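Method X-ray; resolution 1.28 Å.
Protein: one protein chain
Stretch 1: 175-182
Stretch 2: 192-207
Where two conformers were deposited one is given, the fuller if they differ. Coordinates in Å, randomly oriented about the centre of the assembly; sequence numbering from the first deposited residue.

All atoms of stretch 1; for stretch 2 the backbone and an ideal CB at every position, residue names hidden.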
# COMPACT_ATOMS: atom_id res chain seq x y z
N GLU A 175 16.50 17.44 8.50
CA GLU A 175 15.10 17.50 8.23
C GLU A 175 14.63 18.91 8.57
O GLU A 175 14.59 19.30 9.73
CB GLU A 175 14.35 16.52 9.08
CG GLU A 175 12.85 16.51 8.81
CD GLU A 175 12.05 15.72 9.83
OE1 GLU A 175 12.29 14.51 9.96
OE2 GLU A 175 11.12 16.27 10.52
N LEU A 176 14.26 19.64 7.55
CA LEU A 176 13.74 21.02 7.76
C LEU A 176 12.36 20.97 8.39
O LEU A 176 12.06 21.79 9.27
CB LEU A 176 13.78 21.82 6.47
CG LEU A 176 15.09 22.07 5.84
CD1 LEU A 176 14.84 22.64 4.46
CD2 LEU A 176 16.01 22.85 6.70
N GLU A 177 11.48 20.10 7.86
CA GLU A 177 10.08 19.99 8.24
C GLU A 177 9.57 18.65 7.79
O GLU A 177 10.06 18.07 6.83
CB GLU A 177 9.25 21.15 7.52
CG GLU A 177 8.02 21.47 8.25
CD GLU A 177 7.45 22.81 7.86
OE1 GLU A 177 6.20 22.82 7.94
OE2 GLU A 177 8.22 23.85 7.62
N SER A 178 8.49 18.23 8.47
CA SER A 178 7.67 17.14 8.05
C SER A 178 6.21 17.61 7.83
O SER A 178 5.72 18.32 8.69
CB SER A 178 7.75 16.02 9.09
OG SER A 178 7.07 14.84 8.62
N ILE A 179 5.62 17.15 6.76
CA ILE A 179 4.30 17.54 6.31
C ILE A 179 3.52 16.34 5.99
O ILE A 179 4.06 15.41 5.36
CB ILE A 179 4.41 18.25 4.85
CG1 ILE A 179 4.99 19.56 4.95
CG2 ILE A 179 3.06 18.31 4.04
CD1 ILE A 179 5.42 20.13 3.59
N GLY A 180 2.20 16.34 6.28
CA GLY A 180 1.33 15.33 5.74
C GLY A 180 0.08 15.10 6.57
O GLY A 180 0.18 15.05 7.76
N ALA A 181 -1.04 14.84 5.87
CA ALA A 181 -2.29 14.45 6.54
C ALA A 181 -3.08 13.59 5.60
O ALA A 181 -2.96 13.69 4.35
CB ALA A 181 -3.08 15.72 6.88
N VAL A 182 -3.96 12.78 6.18
CA VAL A 182 -4.95 12.10 5.38
C VAL A 182 -6.22 12.98 5.27
O VAL A 182 -6.65 13.53 6.28
CB VAL A 182 -5.36 10.76 6.04
CG1 VAL A 182 -6.48 10.05 5.26
CG2 VAL A 182 -4.14 9.85 6.17
N UNK A 192 -0.45 22.30 -1.61
CA UNK A 192 -0.54 23.63 -0.94
C UNK A 192 0.43 23.81 0.21
O UNK A 192 1.09 24.84 0.36
CB UNK A 192 -1.96 23.85 -0.41
N UNK A 193 0.55 22.74 0.99
CA UNK A 193 1.45 22.75 2.11
C UNK A 193 2.92 22.82 1.68
O UNK A 193 3.71 23.58 2.24
CB UNK A 193 1.21 21.51 2.97
N UNK A 194 3.29 22.07 0.62
CA UNK A 194 4.63 22.15 0.11
C UNK A 194 4.89 23.51 -0.48
O UNK A 194 5.99 24.06 -0.33
CB UNK A 194 4.88 21.06 -0.93
N UNK A 195 3.88 24.12 -1.16
CA UNK A 195 4.10 25.48 -1.68
C UNK A 195 4.52 26.46 -0.59
O UNK A 195 5.40 27.30 -0.82
CB UNK A 195 2.83 25.99 -2.36
N UNK A 196 3.90 26.37 0.60
CA UNK A 196 4.27 27.28 1.65
C UNK A 196 5.68 26.97 2.21
O UNK A 196 6.42 27.91 2.55
CB UNK A 196 3.22 27.22 2.77
N UNK A 197 6.07 25.69 2.28
CA UNK A 197 7.42 25.33 2.75
C UNK A 197 8.45 25.86 1.72
O UNK A 197 9.52 26.38 2.10
CB UNK A 197 7.55 23.82 2.93
N UNK A 198 8.14 25.76 0.42
CA UNK A 198 9.02 26.28 -0.63
C UNK A 198 9.24 27.80 -0.49
O UNK A 198 10.32 28.36 -0.79
CB UNK A 198 8.43 25.96 -2.01
N UNK A 199 8.20 28.48 0.01
CA UNK A 199 8.33 29.93 0.22
C UNK A 199 9.18 30.30 1.40
O UNK A 199 9.81 31.36 1.43
CB UNK A 199 6.95 30.56 0.40
N UNK A 200 9.19 29.43 2.42
CA UNK A 200 10.04 29.64 3.60
C UNK A 200 11.52 29.32 3.33
O UNK A 200 12.39 29.96 3.98
CB UNK A 200 9.53 28.78 4.76
N UNK A 201 11.77 28.43 2.36
CA UNK A 201 13.15 27.98 2.07
C UNK A 201 13.37 28.09 0.57
O UNK A 201 13.09 27.18 -0.21
CB UNK A 201 13.39 26.55 2.55
N UNK A 202 13.77 29.30 0.17
CA UNK A 202 13.95 29.59 -1.30
C UNK A 202 15.02 28.72 -1.97
O UNK A 202 15.79 27.96 -1.31
CB UNK A 202 14.33 31.06 -1.50
N UNK A 203 15.05 28.80 -3.27
CA UNK A 203 15.92 28.01 -4.12
C UNK A 203 17.35 28.00 -3.57
O UNK A 203 17.99 29.03 -3.28
CB UNK A 203 15.90 28.55 -5.55
N UNK A 204 17.82 26.78 -3.30
CA UNK A 204 19.18 26.53 -2.69
C UNK A 204 19.07 26.02 -1.28
O UNK A 204 20.05 25.49 -0.73
CB UNK A 204 20.03 27.80 -2.69
N UNK A 205 17.93 26.25 -0.61
CA UNK A 205 17.78 25.90 0.78
C UNK A 205 17.17 24.54 1.02
O UNK A 205 17.17 24.05 2.18
CB UNK A 205 16.93 26.96 1.48
N UNK A 206 16.66 23.89 -0.03
CA UNK A 206 16.11 22.52 0.05
C UNK A 206 16.82 21.74 -1.07
O UNK A 206 16.85 22.16 -2.21
CB UNK A 206 14.59 22.49 -0.11
N UNK A 207 17.31 20.55 -0.70
CA UNK A 207 17.90 19.66 -1.69
C UNK A 207 17.00 18.55 -2.20
O UNK A 207 17.05 18.19 -3.40
CB UNK A 207 19.16 19.03 -1.10

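Strand 175-179 and the helix ending at 200 run antiparallel, at 172°, their axes 9.9 Å apart at closest. Position 192 has nothing of stretch 1 near its CB, so almost any helix-compatible residue would suit; it is N192. At 193 the CA-to-CB bond points toward the strand, and the ideal CB lies 3.8 Å from I179 CG2. An aliphatic stem fits here, short or long. The residue is K193, whose CB packs 3.9 Å from I179 CG2 and whose extended chain brings NZ to 3.9 Å from A181 CB. A water accepts from G180 N (2.9 Å) and, weakly, from K193 NZ (3.3 Å).

Position 194 points sideways, its ideal CB 4.6 Å from I179 CD1, which favours a modest apolar group; V194 supplies CG2, 3.8 Å from I179 CD1. Positions 195 and 196 meet no part of stretch 1, which sets no preference; they are G195, where a CB would have room, and A196.

Position 197 points toward the strand between an apolar tip and a carboxylate: its ideal CB is 4.3 Å from I179 CD1 and 4.7 Å from E177 OE2. A compact aliphatic suits it. V197 places CG2 3.6 Å from I179 CD1. Positions 198 and 199 are out of reach, and stretch 1 sets no preference among helix formers; L198 and A199 occupy them.

At 200 the CB points toward stretch 1 but has nothing within 5.5 Å; a long basic chain could reach the E177 carboxylate. K200 does so, its NZ donating to E177 OE2 at 2.8 Å in a salt bridge.

Position 201 leaves helical phi/psi, yet its CB still points toward the strand, 4.6 Å from L176 CD1. A large aliphatic or aromatic side chain would cover that leucine. Y201 lays a ring face against it, L176 CD1 standing 4.0 Å from the ring centroid, just 8° off the normal, in a CH-pi contact. Its OH joins two water bridges to L176 O; one of these waters also donates to E177 OE2 (2.7 Å).

Positions 202-205 form a type II turn; of these, only 205 comes within 4.5 Å of stretch 1. Phi near -62° admits proline at 202, P202; 203 is open, K203; the backbone angles at 204 call for glycine, G204. At 205 the CB points sideways with no stretch 1 atom within 5.5 Å, so many residues, long polar ones included, would suit; K205 leads its end away, while its carbonyl O lies 3.6 Å from L176 CD1.

At 206 the ideal CB, 4.6 Å from L176 CD1, invites an aliphatic; I206 CG1 packs 3.8 Å from that methyl. Position 207 is unconstrained by stretch 1 and holds D207.

Stretch 2 (192-207) NKVGAVLAKYPKGKID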
# COMPACT_ATOMS: atom_id res chain seq x y z
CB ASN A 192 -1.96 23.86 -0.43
CG ASN A 192 -2.94 24.02 -1.60
OD1 ASN A 192 -2.59 24.48 -2.69
ND2 ASN A 192 -4.22 23.63 -1.31
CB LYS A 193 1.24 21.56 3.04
CG LYS A 193 -0.03 21.69 3.82
CD LYS A 193 -0.36 20.42 4.53
CE LYS A 193 -1.57 20.62 5.34
NZ LYS A 193 -2.08 19.34 6.03
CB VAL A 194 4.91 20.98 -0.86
CG1 VAL A 194 6.22 21.22 -1.59
CG2 VAL A 194 4.89 19.62 -0.16
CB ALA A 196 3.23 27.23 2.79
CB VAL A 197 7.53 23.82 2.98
CG1 VAL A 197 8.94 23.53 3.40
CG2 VAL A 197 6.69 23.49 4.14
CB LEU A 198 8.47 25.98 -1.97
CG LEU A 198 8.41 24.50 -2.36
CD1 LEU A 198 7.70 24.32 -3.70
CD2 LEU A 198 9.81 23.89 -2.51
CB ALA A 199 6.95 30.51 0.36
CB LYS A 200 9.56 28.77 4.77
CG LYS A 200 8.29 29.20 5.38
CD LYS A 200 7.90 28.51 6.70
CE LYS A 200 7.95 27.03 6.59
NZ LYS A 200 7.52 26.51 7.90
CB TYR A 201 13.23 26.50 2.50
CG TYR A 201 13.08 26.22 3.94
CD1 TYR A 201 14.07 26.58 4.83
CD2 TYR A 201 11.93 25.68 4.45
CE1 TYR A 201 13.91 26.34 6.21
CE2 TYR A 201 11.79 25.36 5.79
CZ TYR A 201 12.73 25.77 6.67
OH TYR A 201 12.62 25.45 8.02
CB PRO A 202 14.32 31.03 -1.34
CG PRO A 202 13.84 31.61 -0.07
CD PRO A 202 14.05 30.50 0.97
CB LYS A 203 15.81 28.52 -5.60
CG LYS A 203 16.50 27.72 -6.60
CD LYS A 203 16.32 28.19 -8.01
CE LYS A 203 14.87 28.34 -8.44
NZ LYS A 203 14.91 28.65 -9.91
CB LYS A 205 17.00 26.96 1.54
CG LYS A 205 17.51 28.33 1.51
CD LYS A 205 18.77 28.44 2.25
CE LYS A 205 19.28 29.93 2.19
NZ LYS A 205 20.53 30.05 2.93
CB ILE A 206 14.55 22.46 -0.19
CG1 ILE A 206 13.84 23.29 0.83
CG2 ILE A 206 14.11 21.03 -0.17
CD1 ILE A 206 12.37 23.52 0.43
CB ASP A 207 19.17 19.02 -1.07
CG ASP A 207 20.21 20.07 -0.70
OD1 ASP A 207 20.56 20.80 -1.63
OD2 ASP A 207 20.54 20.23 0.50
O HOH W 1 10.52 24.47 8.87
O HOH W 2 13.98 23.76 10.23
O HOH W 3 0.80 18.60 7.53
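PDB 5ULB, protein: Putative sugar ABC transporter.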